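Local coordinates for thyroid hormone-inducible hepatic protein (Mus musculus, PDB 3ONT) that regulates lipogenesis, especially in the lactating mammary gland, and is important for making triglycerides with medium-length fatty acid chains, at residues S125-H128 / I129-L133; I68-E71 / V72-L76; Q118-L121 / H122-S125; T134-A137 / Q138-T141. All coordinates share one frame; numbering follows the deposited sequence.

Interaction 1 (S125-H128 / I129-L133)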
ATOM      1  N   SER A 125       1.473  -0.088  -7.198  1.00 62.22           N
ATOM      2  CA  SER A 125       2.122  -1.367  -7.420  1.00 62.45           C
ATOM      3  C   SER A 125       1.658  -2.432  -6.442  1.00 60.78           C
ATOM      4  O   SER A 125       1.589  -3.592  -6.813  1.00 61.06           O
ATOM      5  CB  SER A 125       3.650  -1.300  -7.623  1.00 62.99           C
ATOM      6  OG  SER A 125       4.248  -0.159  -7.077  1.00 62.37           O
ATOM      7  N   LEU A 126       1.289  -2.036  -5.227  1.00 60.03           N
ATOM      8  CA  LEU A 126       0.558  -2.930  -4.341  1.00 59.93           C
ATOM      9  C   LEU A 126      -0.688  -3.459  -5.030  1.00 61.63           C
ATOM     10  O   LEU A 126      -0.926  -4.671  -5.071  1.00 63.05           O
ATOM     11  CB  LEU A 126       0.128  -2.220  -3.077  1.00 60.03           C
ATOM     12  CG  LEU A 126       1.160  -2.057  -1.978  1.00 60.59           C
ATOM     13  CD1 LEU A 126       0.423  -1.728  -0.702  1.00 61.29           C
ATOM     14  CD2 LEU A 126       1.954  -3.359  -1.815  1.00 61.31           C
ATOM     15  N   HIS A 127      -1.475  -2.550  -5.584  1.00 62.68           N
ATOM     16  CA  HIS A 127      -2.717  -2.909  -6.254  1.00 64.71           C
ATOM     17  C   HIS A 127      -2.411  -3.917  -7.350  1.00 64.39           C
ATOM     18  O   HIS A 127      -3.128  -4.902  -7.506  1.00 65.92           O
ATOM     19  CB  HIS A 127      -3.411  -1.644  -6.821  1.00 67.30           C
ATOM     20  CG  HIS A 127      -4.778  -1.889  -7.394  1.00 71.17           C
ATOM     21  ND1 HIS A 127      -4.980  -2.456  -8.638  1.00 73.74           N
ATOM     22  CD2 HIS A 127      -6.013  -1.634  -6.897  1.00 73.63           C
ATOM     23  CE1 HIS A 127      -6.277  -2.546  -8.880  1.00 75.98           C
ATOM     24  NE2 HIS A 127      -6.927  -2.054  -7.839  1.00 76.71           N
ATOM     25  N   HIS A 128      -1.336  -3.677  -8.092  1.00 63.65           N
ATOM     26  CA  HIS A 128      -1.017  -4.495  -9.251  1.00 65.22           C
ATOM     27  C   HIS A 128      -0.483  -5.864  -8.808  1.00 62.73           C
ATOM     28  O   HIS A 128      -0.803  -6.896  -9.402  1.00 63.42           O
ATOM     29  CB  HIS A 128      -0.038  -3.752 -10.159  1.00 68.69           C
ATOM     30  CG  HIS A 128       0.241  -4.437 -11.466  1.00 74.70           C
ATOM     31  ND1 HIS A 128       1.214  -3.994 -12.341  1.00 78.18           N
ATOM     32  CD2 HIS A 128      -0.306  -5.538 -12.043  1.00 77.42           C
ATOM     33  CE1 HIS A 128       1.243  -4.780 -13.406  1.00 81.79           C
ATOM     34  NE2 HIS A 128       0.338  -5.733 -13.246  1.00 81.19           N
ATOM     35  N   ILE A 129       0.305  -5.884  -7.744  1.00 59.31           N
ATOM     36  CA  ILE A 129       0.795  -7.154  -7.244  1.00 57.49           C
ATOM     37  C   ILE A 129      -0.386  -8.036  -6.772  1.00 58.22           C
ATOM     38  O   ILE A 129      -0.552  -9.159  -7.263  1.00 59.05           O
ATOM     39  CB  ILE A 129       1.884  -6.974  -6.175  1.00 54.66           C
ATOM     40  CG1 ILE A 129       3.207  -6.548  -6.842  1.00 53.34           C
ATOM     41  CG2 ILE A 129       2.051  -8.261  -5.379  1.00 53.31           C
ATOM     42  CD1 ILE A 129       4.130  -5.780  -5.923  1.00 49.34           C
ATOM     43  N   LEU A 130      -1.222  -7.515  -5.874  1.00 57.67           N
ATOM     44  CA  LEU A 130      -2.335  -8.300  -5.329  1.00 57.64           C
ATOM     45  C   LEU A 130      -3.309  -8.779  -6.425  1.00 60.10           C
ATOM     46  O   LEU A 130      -3.846  -9.882  -6.344  1.00 60.27           O
ATOM     47  CB  LEU A 130      -3.083  -7.521  -4.249  1.00 56.72           C
ATOM     48  CG  LEU A 130      -2.291  -7.114  -3.003  1.00 55.41           C
ATOM     49  CD1 LEU A 130      -3.162  -6.406  -2.028  1.00 54.87           C
ATOM     50  CD2 LEU A 130      -1.684  -8.321  -2.336  1.00 54.75           C
ATOM     51  N   THR A 131      -3.528  -7.950  -7.444  1.00 61.93           N
ATOM     52  CA  THR A 131      -4.420  -8.307  -8.549  1.00 63.93           C
ATOM     53  C   THR A 131      -3.835  -9.471  -9.340  1.00 63.29           C
ATOM     54  O   THR A 131      -4.532 -10.435  -9.670  1.00 64.58           O
ATOM     55  CB  THR A 131      -4.652  -7.095  -9.473  1.00 66.24           C
ATOM     56  OG1 THR A 131      -5.685  -6.285  -8.909  1.00 68.56           O
ATOM     57  CG2 THR A 131      -5.068  -7.530 -10.883  1.00 69.12           C
ATOM     58  N   HIS A 132      -2.548  -9.364  -9.649  1.00 61.57           N
ATOM     59  CA  HIS A 132      -1.827 -10.423 -10.327  1.00 61.06           C
ATOM     60  C   HIS A 132      -1.894 -11.719  -9.484  1.00 58.76           C
ATOM     61  O   HIS A 132      -2.339 -12.755  -9.979  1.00 59.22           O
ATOM     62  CB  HIS A 132      -0.382  -9.973 -10.567  1.00 61.18           C
ATOM     63  CG  HIS A 132       0.479 -11.011 -11.201  1.00 62.30           C
ATOM     64  ND1 HIS A 132       0.278 -11.459 -12.490  1.00 66.00           N
ATOM     65  CD2 HIS A 132       1.550 -11.689 -10.728  1.00 61.19           C
ATOM     66  CE1 HIS A 132       1.184 -12.375 -12.784  1.00 65.76           C
ATOM     67  NE2 HIS A 132       1.969 -12.533 -11.731  1.00 63.99           N
ATOM     68  N   LEU A 133      -1.508 -11.628  -8.208  1.00 55.01           N
ATOM     69  CA  LEU A 133      -1.437 -12.784  -7.340  1.00 53.90           C
ATOM     70  C   LEU A 133      -2.803 -13.432  -7.043  1.00 56.36           C
ATOM     71  O   LEU A 133      -2.887 -14.660  -6.872  1.00 57.39           O
ATOM     72  CB  LEU A 133      -0.714 -12.435  -6.047  1.00 50.73           C
ATOM     73  CG  LEU A 133       0.778 -12.109  -6.178  1.00 49.64           C
ATOM     74  CD1 LEU A 133       1.362 -11.857  -4.803  1.00 48.42           C
ATOM     75  CD2 LEU A 133       1.572 -13.188  -6.908  1.00 48.93           C
TER
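Thr131 meets His127 one helical turn back, where His127 O receives the backbone N of Thr131 at 3.1 Å and, weakly, its OG1. The hydroxyl lies beside Thr131's own N, with OG1 opposite the carbonyl carbon (chi1 -83°), which turns it back toward the preceding turn. There Thr131 OG1 lies 3.8 Å from CE1 of the His127 ring, the two side chains crossing at a slant. One residue earlier, Leu130 N reaches Leu126 O at 3.0 Å in an almost straight N-H...O bond of 175°. Ile129 N bonds to Ser125 O at 2.8 Å, and Ile129 CG1 folds over the same oxygen, 3.4 Å away. His132 N closes the run on His128 O. Bonds to the second subunit hold two of the imidazoles: His127 NE2 to Asn13 O of that subunit and His132 NE2 to its Glu112 OE2. The buried Leu126 and Leu133 pack on Phe119 and Tyr61 of that subunit. Consecutive i to i+4 backbone bonds, with buried Leu126, Ile129, Leu130 and Leu133 set against exposed His128 and Thr131, are the pattern of an amphipathic alpha-helix, here helix 115-147 in a helical-bundle homodimer.

Interaction 2 (I68-E71 / V72-L76)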
ATOM      1  N   ILE A  68      -3.526  13.542  -1.153  1.00 56.19           N
ATOM      2  CA  ILE A  68      -3.228  12.188  -0.748  1.00 55.78           C
ATOM      3  C   ILE A  68      -4.390  11.634   0.076  1.00 57.87           C
ATOM      4  O   ILE A  68      -4.811  10.495  -0.110  1.00 58.77           O
ATOM      5  CB  ILE A  68      -1.930  12.158   0.045  1.00 54.26           C
ATOM      6  CG1 ILE A  68      -0.759  12.448  -0.897  1.00 52.73           C
ATOM      7  CG2 ILE A  68      -1.783  10.833   0.787  1.00 53.66           C
ATOM      8  CD1 ILE A  68       0.563  12.504  -0.216  1.00 51.68           C
ATOM      9  N   CYS A  69      -4.942  12.454   0.958  1.00 59.52           N
ATOM     10  CA  CYS A  69      -6.095  12.031   1.734  1.00 61.17           C
ATOM     11  C   CYS A  69      -7.285  11.620   0.868  1.00 63.50           C
ATOM     12  O   CYS A  69      -8.009  10.689   1.211  1.00 64.36           O
ATOM     13  CB  CYS A  69      -6.510  13.115   2.708  1.00 61.50           C
ATOM     14  SG  CYS A  69      -7.810  12.567   3.793  1.00 63.70           S
ATOM     15  N   VAL A  70      -7.498  12.307  -0.249  1.00 65.66           N
ATOM     16  CA  VAL A  70      -8.596  11.939  -1.161  1.00 68.57           C
ATOM     17  C   VAL A  70      -8.380  10.518  -1.702  1.00 70.37           C
ATOM     18  O   VAL A  70      -9.333   9.768  -1.920  1.00 72.18           O
ATOM     19  CB  VAL A  70      -8.778  12.974  -2.315  1.00 69.16           C
ATOM     20  CG1 VAL A  70      -9.628  12.412  -3.448  1.00 70.37           C
ATOM     21  CG2 VAL A  70      -9.385  14.267  -1.781  1.00 68.24           C
ATOM     22  N   GLU A  71      -7.119  10.139  -1.894  1.00 70.68           N
ATOM     23  CA  GLU A  71      -6.813   8.805  -2.387  1.00 72.21           C
ATOM     24  C   GLU A  71      -6.900   7.737  -1.296  1.00 70.93           C
ATOM     25  O   GLU A  71      -7.362   6.631  -1.543  1.00 72.21           O
ATOM     26  CB  GLU A  71      -5.489   8.800  -3.134  1.00 73.38           C
ATOM     27  CG  GLU A  71      -5.714   9.212  -4.586  1.00 81.31           C
ATOM     28  CD  GLU A  71      -4.441   9.549  -5.369  1.00 84.42           C
ATOM     29  OE1 GLU A  71      -3.352   9.776  -4.759  1.00 85.43           O
ATOM     30  OE2 GLU A  71      -4.548   9.589  -6.625  1.00 88.12           O
ATOM     31  N   VAL A  72      -6.482   8.086  -0.087  1.00 68.58           N
ATOM     32  CA  VAL A  72      -6.633   7.230   1.060  1.00 66.83           C
ATOM     33  C   VAL A  72      -8.110   6.957   1.323  1.00 69.99           C
ATOM     34  O   VAL A  72      -8.463   5.861   1.711  1.00 71.75           O
ATOM     35  CB  VAL A  72      -5.981   7.865   2.297  1.00 65.49           C
ATOM     36  CG1 VAL A  72      -6.364   7.126   3.564  1.00 64.70           C
ATOM     37  CG2 VAL A  72      -4.460   7.932   2.135  1.00 62.31           C
ATOM     38  N   ASP A  73      -8.971   7.947   1.100  1.00 72.97           N
ATOM     39  CA  ASP A  73     -10.405   7.825   1.402  1.00 76.53           C
ATOM     40  C   ASP A  73     -11.192   7.034   0.360  1.00 79.49           C
ATOM     41  O   ASP A  73     -12.292   6.552   0.647  1.00 81.86           O
ATOM     42  CB  ASP A  73     -11.049   9.204   1.585  1.00 77.05           C
ATOM     43  CG  ASP A  73     -10.696   9.845   2.915  1.00 77.04           C
ATOM     44  OD1 ASP A  73     -10.244   9.131   3.828  1.00 75.69           O
ATOM     45  OD2 ASP A  73     -10.868  11.081   3.050  1.00 78.80           O
ATOM     46  N   HIS A  74     -10.643   6.931  -0.848  1.00 80.47           N
ATOM     47  CA  HIS A  74     -11.278   6.182  -1.928  1.00 84.35           C
ATOM     48  C   HIS A  74     -10.792   4.734  -1.962  1.00 83.98           C
ATOM     49  O   HIS A  74     -10.993   4.035  -2.956  1.00 84.30           O
ATOM     50  CB  HIS A  74     -11.059   6.870  -3.279  1.00 86.05           C
ATOM     51  CG  HIS A  74     -11.979   8.026  -3.515  1.00 90.02           C
ATOM     52  ND1 HIS A  74     -11.755   9.279  -2.979  1.00 89.53           N
ATOM     53  CD2 HIS A  74     -13.133   8.119  -4.218  1.00 93.92           C
ATOM     54  CE1 HIS A  74     -12.729  10.092  -3.344  1.00 92.44           C
ATOM     55  NE2 HIS A  74     -13.578   9.414  -4.096  1.00 95.57           N
ATOM     56  N   GLY A  75     -10.176   4.306  -0.858  1.00 83.61           N
ATOM     57  CA  GLY A  75      -9.552   2.991  -0.727  1.00 85.48           C
ATOM     58  C   GLY A  75      -8.356   2.764  -1.647  1.00 86.44           C
ATOM     59  O   GLY A  75      -7.878   1.633  -1.772  1.00 86.32           O
ATOM     60  N   LEU A  76      -7.885   3.838  -2.289  1.00 88.24           N
ATOM     61  CA  LEU A  76      -6.786   3.817  -3.284  1.00 89.87           C
ATOM     62  C   LEU A  76      -7.180   3.158  -4.629  1.00 93.89           C
ATOM     63  O   LEU A  76      -6.920   1.968  -4.865  1.00 94.57           O
ATOM     64  CB  LEU A  76      -5.460   3.233  -2.698  1.00 87.72           C
ATOM     65  CG  LEU A  76      -4.878   3.650  -1.326  1.00 85.13           C
ATOM     66  CD1 LEU A  76      -3.609   2.923  -0.990  1.00 83.45           C
ATOM     67  CD2 LEU A  76      -4.628   5.131  -1.246  1.00 85.11           C
TER
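Val70 and His74 lie side by side and point the same way, Val70 CG1 being 3.8 Å from His74 ND1. The imidazole turns its edge back to the chain: ND1 donates to Val70 O at 2.7 Å, with an N-H...O angle of 159° and the oxygen only 11° out of the ring plane. His74 CG sits beside its own backbone N (chi1 -80°), which brings the ring edge back to Val70 O, one turn earlier. On another side of the helix, Cys69 SG approaches Asp73 OD2 to 3.5 Å. That carboxylate is held by helix 15-32, with OD1 bonded to Ser23 OG and OD2 in a salt bridge with Arg27. Replacing Asp73 by an alanine would probably leave Arg27 without this counter-charge and Ser23 OG without this acceptor. Facing the bundle interior, Ile68 CG2 and Val72 CG2 meet at 4.2 Å as their side chains cross. At Gly75, whose phi is positive, the chain turns back in a way consistent with a Schellman motif: Leu76 N to Glu71 O and Gly75 N to Val72 O are both weak bonds, and Leu76 CD2 comes 4.2 Å from Glu71 CB. The chemistry is thus divided by direction: branched carbons toward the core, a charged tie to helix 15-32, and late carbonyls of helix 58-73 served by an imidazole N-H and turn backbone groups.

Interaction 3 (Q118-L121 / H122-S125)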
ATOM      1  N   GLN A 118       5.601   9.396  -5.107  1.00 53.57           N
ATOM      2  CA  GLN A 118       6.107   8.179  -4.494  1.00 55.33           C
ATOM      3  C   GLN A 118       4.958   7.351  -3.913  1.00 54.86           C
ATOM      4  O   GLN A 118       4.844   6.157  -4.201  1.00 55.59           O
ATOM      5  CB  GLN A 118       7.167   8.511  -3.436  1.00 55.57           C
ATOM      6  CG  GLN A 118       8.452   9.067  -4.064  1.00 58.82           C
ATOM      7  CD  GLN A 118       9.490   9.567  -3.038  1.00 61.33           C
ATOM      8  OE1 GLN A 118       9.503   9.150  -1.866  1.00 61.46           O
ATOM      9  NE2 GLN A 118      10.378  10.459  -3.492  1.00 63.64           N
ATOM     10  N   PHE A 119       4.085   8.006  -3.150  1.00 54.07           N
ATOM     11  CA  PHE A 119       2.922   7.366  -2.561  1.00 53.94           C
ATOM     12  C   PHE A 119       2.150   6.674  -3.659  1.00 55.46           C
ATOM     13  O   PHE A 119       1.834   5.485  -3.565  1.00 56.49           O
ATOM     14  CB  PHE A 119       2.044   8.405  -1.856  1.00 54.22           C
ATOM     15  CG  PHE A 119       0.711   7.878  -1.400  1.00 55.31           C
ATOM     16  CD1 PHE A 119       0.604   7.129  -0.222  1.00 56.27           C
ATOM     17  CD2 PHE A 119      -0.448   8.160  -2.119  1.00 57.29           C
ATOM     18  CE1 PHE A 119      -0.649   6.633   0.228  1.00 57.53           C
ATOM     19  CE2 PHE A 119      -1.710   7.673  -1.684  1.00 59.28           C
ATOM     20  CZ  PHE A 119      -1.802   6.906  -0.511  1.00 58.48           C
ATOM     21  N   HIS A 120       1.862   7.422  -4.717  1.00 57.40           N
ATOM     22  CA  HIS A 120       1.105   6.895  -5.832  1.00 58.50           C
ATOM     23  C   HIS A 120       1.813   5.688  -6.450  1.00 56.26           C
ATOM     24  O   HIS A 120       1.179   4.673  -6.727  1.00 55.85           O
ATOM     25  CB  HIS A 120       0.854   7.983  -6.868  1.00 63.06           C
ATOM     26  CG  HIS A 120      -0.150   7.592  -7.903  1.00 70.13           C
ATOM     27  ND1 HIS A 120       0.198   7.301  -9.207  1.00 73.07           N
ATOM     28  CD2 HIS A 120      -1.494   7.414  -7.823  1.00 73.65           C
ATOM     29  CE1 HIS A 120      -0.891   6.971  -9.885  1.00 77.82           C
ATOM     30  NE2 HIS A 120      -1.931   7.029  -9.070  1.00 77.05           N
ATOM     31  N   LEU A 121       3.124   5.781  -6.642  1.00 53.73           N
ATOM     32  CA  LEU A 121       3.853   4.654  -7.191  1.00 53.78           C
ATOM     33  C   LEU A 121       3.644   3.385  -6.332  1.00 52.70           C
ATOM     34  O   LEU A 121       3.229   2.350  -6.844  1.00 52.03           O
ATOM     35  CB  LEU A 121       5.338   4.961  -7.322  1.00 53.37           C
ATOM     36  CG  LEU A 121       6.225   3.721  -7.558  1.00 54.01           C
ATOM     37  CD1 LEU A 121       5.883   2.967  -8.858  1.00 55.17           C
ATOM     38  CD2 LEU A 121       7.672   4.137  -7.557  1.00 54.99           C
ATOM     39  N   HIS A 122       3.926   3.497  -5.038  1.00 51.61           N
ATOM     40  CA  HIS A 122       3.687   2.439  -4.070  1.00 51.22           C
ATOM     41  C   HIS A 122       2.275   1.875  -4.071  1.00 53.71           C
ATOM     42  O   HIS A 122       2.110   0.671  -4.303  1.00 54.81           O
ATOM     43  CB  HIS A 122       4.094   2.913  -2.697  1.00 49.02           C
ATOM     44  CG  HIS A 122       5.555   3.207  -2.607  1.00 49.77           C
ATOM     45  ND1 HIS A 122       6.513   2.358  -3.127  1.00 49.72           N
ATOM     46  CD2 HIS A 122       6.226   4.257  -2.086  1.00 49.85           C
ATOM     47  CE1 HIS A 122       7.712   2.868  -2.918  1.00 51.07           C
ATOM     48  NE2 HIS A 122       7.565   4.024  -2.291  1.00 52.23           N
ATOM     49  N   PHE A 123       1.256   2.715  -3.853  1.00 55.67           N
ATOM     50  CA  PHE A 123      -0.096   2.168  -3.747  1.00 57.55           C
ATOM     51  C   PHE A 123      -0.537   1.493  -5.028  1.00 58.73           C
ATOM     52  O   PHE A 123      -1.209   0.481  -4.975  1.00 59.31           O
ATOM     53  CB  PHE A 123      -1.138   3.132  -3.079  1.00 59.93           C
ATOM     54  CG  PHE A 123      -1.987   3.972  -4.026  1.00 62.36           C
ATOM     55  CD1 PHE A 123      -2.944   3.396  -4.855  1.00 64.27           C
ATOM     56  CD2 PHE A 123      -1.875   5.378  -4.015  1.00 65.30           C
ATOM     57  CE1 PHE A 123      -3.753   4.203  -5.718  1.00 68.89           C
ATOM     58  CE2 PHE A 123      -2.692   6.230  -4.870  1.00 67.52           C
ATOM     59  CZ  PHE A 123      -3.631   5.632  -5.720  1.00 69.94           C
ATOM     60  N   CYS A 124      -0.117   2.016  -6.172  1.00 60.94           N
ATOM     61  CA  CYS A 124      -0.454   1.394  -7.452  1.00 64.50           C
ATOM     62  C   CYS A 124       0.222   0.036  -7.631  1.00 63.52           C
ATOM     63  O   CYS A 124      -0.370  -0.888  -8.200  1.00 64.15           O
ATOM     64  CB  CYS A 124      -0.067   2.288  -8.632  1.00 66.83           C
ATOM     65  SG  CYS A 124      -1.304   3.492  -9.077  1.00 76.18           S
ATOM     66  N   SER A 125       1.473  -0.088  -7.198  1.00 62.22           N
ATOM     67  CA  SER A 125       2.122  -1.367  -7.420  1.00 62.45           C
ATOM     68  C   SER A 125       1.658  -2.432  -6.442  1.00 60.78           C
ATOM     69  O   SER A 125       1.589  -3.592  -6.813  1.00 61.06           O
ATOM     70  CB  SER A 125       3.650  -1.300  -7.623  1.00 62.99           C
ATOM     71  OG  SER A 125       4.248  -0.159  -7.077  1.00 62.37           O
TER
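His120 is engaged in two different ways by side chains of the next turn: Cys124 puts its sulfur over one face of the imidazole, while the edge of the same ring is aimed at the face of Phe123. Cys124 SG lies 3.8 Å from the His120 ring centroid and 24° off the ring normal. The His120 and Phe123 planes stand at 89° with centroids 5.0 Å apart, an offset edge-to-face pair in which His120 CD2 leads, 3.4 Å from Phe123 CE2. His120 reaches this place because its CG is anti to the backbone N (chi1 -168°), swinging the ring along the helix toward Phe123. Phe119 completes the aromatic cluster, slanted against Phe123 with centroids 5.2 Å apart. With an alanine at His120 the imidazole is gone, and Cys124 SG would probably lose the ring face it lies over and the Phe123 ring be freer to turn. Further round the helix, Leu121 O accepts twice from Ser125, from N at 3.0 Å and from OG at 2.7 Å, the hydroxyl lying above the carbonyl plane. His122 ND1 is hydrogen-bonded to His122 ND1 of the second subunit. The chemistry implies a helix on which Phe119, His120 and Phe123 pack against helix 58-73, both phenylalanines also reaching Leu126 of the second subunit, while Ser125 satisfies one backbone carbonyl twice and His122 meets its own copy.

Interaction 4 (T134-A137 / Q138-T141)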
ATOM      1  N   THR A 134      -3.853 -12.614  -6.986  1.00 57.29           N
ATOM      2  CA  THR A 134      -5.219 -13.092  -6.871  1.00 58.79           C
ATOM      3  C   THR A 134      -5.538 -14.030  -8.030  1.00 61.18           C
ATOM      4  O   THR A 134      -6.111 -15.101  -7.822  1.00 62.66           O
ATOM      5  CB  THR A 134      -6.243 -11.914  -6.817  1.00 60.46           C
ATOM      6  OG1 THR A 134      -6.020 -11.143  -5.630  1.00 57.98           O
ATOM      7  CG2 THR A 134      -7.681 -12.422  -6.817  1.00 61.21           C
ATOM      8  N   ARG A 135      -5.163 -13.638  -9.244  1.00 63.18           N
ATOM      9  CA  ARG A 135      -5.346 -14.503 -10.415  1.00 65.23           C
ATOM     10  C   ARG A 135      -4.500 -15.779 -10.293  1.00 62.51           C
ATOM     11  O   ARG A 135      -4.968 -16.866 -10.623  1.00 62.63           O
ATOM     12  CB  ARG A 135      -4.992 -13.766 -11.709  1.00 68.42           C
ATOM     13  CG  ARG A 135      -5.689 -14.323 -12.944  1.00 75.55           C
ATOM     14  CD  ARG A 135      -4.720 -14.587 -14.112  1.00 80.02           C
ATOM     15  NE  ARG A 135      -3.716 -13.527 -14.301  1.00 82.22           N
ATOM     16  CZ  ARG A 135      -2.496 -13.721 -14.812  1.00 83.52           C
ATOM     17  NH1 ARG A 135      -2.099 -14.938 -15.184  1.00 84.06           N
ATOM     18  NH2 ARG A 135      -1.660 -12.692 -14.938  1.00 84.80           N
ATOM     19  N   LYS A 136      -3.266 -15.647  -9.811  1.00 59.86           N
ATOM     20  CA  LYS A 136      -2.352 -16.791  -9.750  1.00 59.44           C
ATOM     21  C   LYS A 136      -2.793 -17.808  -8.686  1.00 57.79           C
ATOM     22  O   LYS A 136      -2.842 -19.003  -8.965  1.00 57.70           O
ATOM     23  CB  LYS A 136      -0.917 -16.335  -9.519  1.00 59.03           C
ATOM     24  CG  LYS A 136      -0.483 -15.200 -10.437  1.00 61.71           C
ATOM     25  CD  LYS A 136       0.522 -15.642 -11.474  1.00 65.11           C
ATOM     26  CE  LYS A 136      -0.109 -16.474 -12.554  1.00 68.39           C
ATOM     27  NZ  LYS A 136       0.894 -17.413 -13.133  1.00 71.71           N
ATOM     28  N   ALA A 137      -3.151 -17.324  -7.493  1.00 56.15           N
ATOM     29  CA  ALA A 137      -3.808 -18.147  -6.482  1.00 55.26           C
ATOM     30  C   ALA A 137      -5.020 -18.906  -7.043  1.00 57.53           C
ATOM     31  O   ALA A 137      -5.208 -20.092  -6.740  1.00 58.58           O
ATOM     32  CB  ALA A 137      -4.194 -17.310  -5.272  1.00 54.52           C
ATOM     33  N   GLN A 138      -5.837 -18.266  -7.877  1.00 59.37           N
ATOM     34  CA  GLN A 138      -6.940 -19.018  -8.491  1.00 62.14           C
ATOM     35  C   GLN A 138      -6.421 -20.160  -9.360  1.00 61.43           C
ATOM     36  O   GLN A 138      -7.013 -21.240  -9.382  1.00 62.11           O
ATOM     37  CB  GLN A 138      -7.873 -18.139  -9.305  1.00 64.84           C
ATOM     38  CG  GLN A 138      -8.665 -17.158  -8.497  1.00 68.65           C
ATOM     39  CD  GLN A 138      -9.440 -16.174  -9.391  1.00 73.91           C
ATOM     40  OE1 GLN A 138     -10.674 -16.115  -9.345  1.00 78.18           O
ATOM     41  NE2 GLN A 138      -8.717 -15.419 -10.221  1.00 72.96           N
ATOM     42  N   GLU A 139      -5.319 -19.910 -10.068  1.00 60.61           N
ATOM     43  CA  GLU A 139      -4.729 -20.907 -10.951  1.00 60.90           C
ATOM     44  C   GLU A 139      -4.118 -22.061 -10.157  1.00 57.98           C
ATOM     45  O   GLU A 139      -4.187 -23.213 -10.598  1.00 58.58           O
ATOM     46  CB  GLU A 139      -3.712 -20.278 -11.906  1.00 62.69           C
ATOM     47  CG  GLU A 139      -4.372 -19.581 -13.105  1.00 68.72           C
ATOM     48  CD  GLU A 139      -3.441 -18.615 -13.855  1.00 72.07           C
ATOM     49  OE1 GLU A 139      -2.221 -18.559 -13.534  1.00 72.10           O
ATOM     50  OE2 GLU A 139      -3.933 -17.905 -14.767  1.00 74.92           O
ATOM     51  N   VAL A 140      -3.557 -21.764  -8.984  1.00 28.74           N
ATOM     52  CA  VAL A 140      -3.050 -22.822  -8.130  1.00 51.91           C
ATOM     53  C   VAL A 140      -4.194 -23.719  -7.643  1.00 52.64           C
ATOM     54  O   VAL A 140      -4.049 -24.939  -7.611  1.00 52.79           O
ATOM     55  CB  VAL A 140      -2.281 -22.305  -6.914  1.00 50.66           C
ATOM     56  CG1 VAL A 140      -1.904 -23.500  -6.003  1.00 47.56           C
ATOM     57  CG2 VAL A 140      -1.049 -21.515  -7.337  1.00 47.90           C
ATOM     58  N   THR A 141      -5.317 -23.109  -7.267  1.00 53.13           N
ATOM     59  CA  THR A 141      -6.489 -23.843  -6.783  1.00 53.73           C
ATOM     60  C   THR A 141      -7.016 -24.749  -7.881  1.00 55.07           C
ATOM     61  O   THR A 141      -7.266 -25.920  -7.649  1.00 55.22           O
ATOM     62  CB  THR A 141      -7.609 -22.877  -6.333  1.00 54.59           C
ATOM     63  OG1 THR A 141      -7.101 -22.012  -5.318  1.00 54.77           O
ATOM     64  CG2 THR A 141      -8.784 -23.625  -5.779  1.00 55.16           C
TER
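Thr141 and Ala137 meet on the close-packed side of this two-turn piece of helix. Thr141 N donates to Ala137 O at 3.1 Å, and Thr141 OG1 stands 3.0 Å from that same oxygen. Val140 is buried too: its N bonds to Lys136 O at 2.9 Å, and its CG2, lying beside the backbone N, rests 3.5 Å from that carbonyl oxygen. Thr134 OG1 is spent on Leu130 O, one turn earlier. The second subunit packs here, with its Tyr22 on Thr134 and its Met29 on Thr141. This is the later part of helix 115-147, which extends well away from the centre of its own chain and is flanked by the other copy in the helical homodimer. The solvent side is made of long chains held by charge: Arg135 and Glu139 are exposed, while Lys136 is only partly so and also packs on Tyr61 of the second subunit. Glu139, extended beyond CG, divides its carboxylate between two cations: OE2 lies 3.5 Å from Arg135 NH1, near the guanidinium plane at its edge, and OE1 lies 3.3 Å from Lys136 NZ. The Arg135 and Glu139 chains run alongside each other, yet their flat ends are turned 65° apart, so the salt bridge is not a flat two-pronged pairing. Both basic chains are bent at chi2 and chi3, which brings their tips round to the one carboxylate. Gln138 CG covers Thr134 O at 3.3 Å, and the Gln138 side chain also touches Arg21 of the second subunit.

Interaction 2 comes first along the chain, on helix 58-73 and the turn after it; interactions 3, 1 and 4 then follow in that order on the single long helix 115-147. Interactions 3 and 1 share Ser125 and have centres about 11 Å apart, interactions 1 and 4 adjoin with centres about 13 Å apart, and interactions 3 and 4 are about 24 Å apart between centres. Interaction 2 touches interaction 3 most, Leu76 CD1 lying 3.2 Å from Phe123 CB, and interaction 1 slightly, but its nearest atoms are about 13 Å from interaction 4. The long helix therefore packs within its own chain at its earlier part, while all four contacts meet the second subunit of the homodimer.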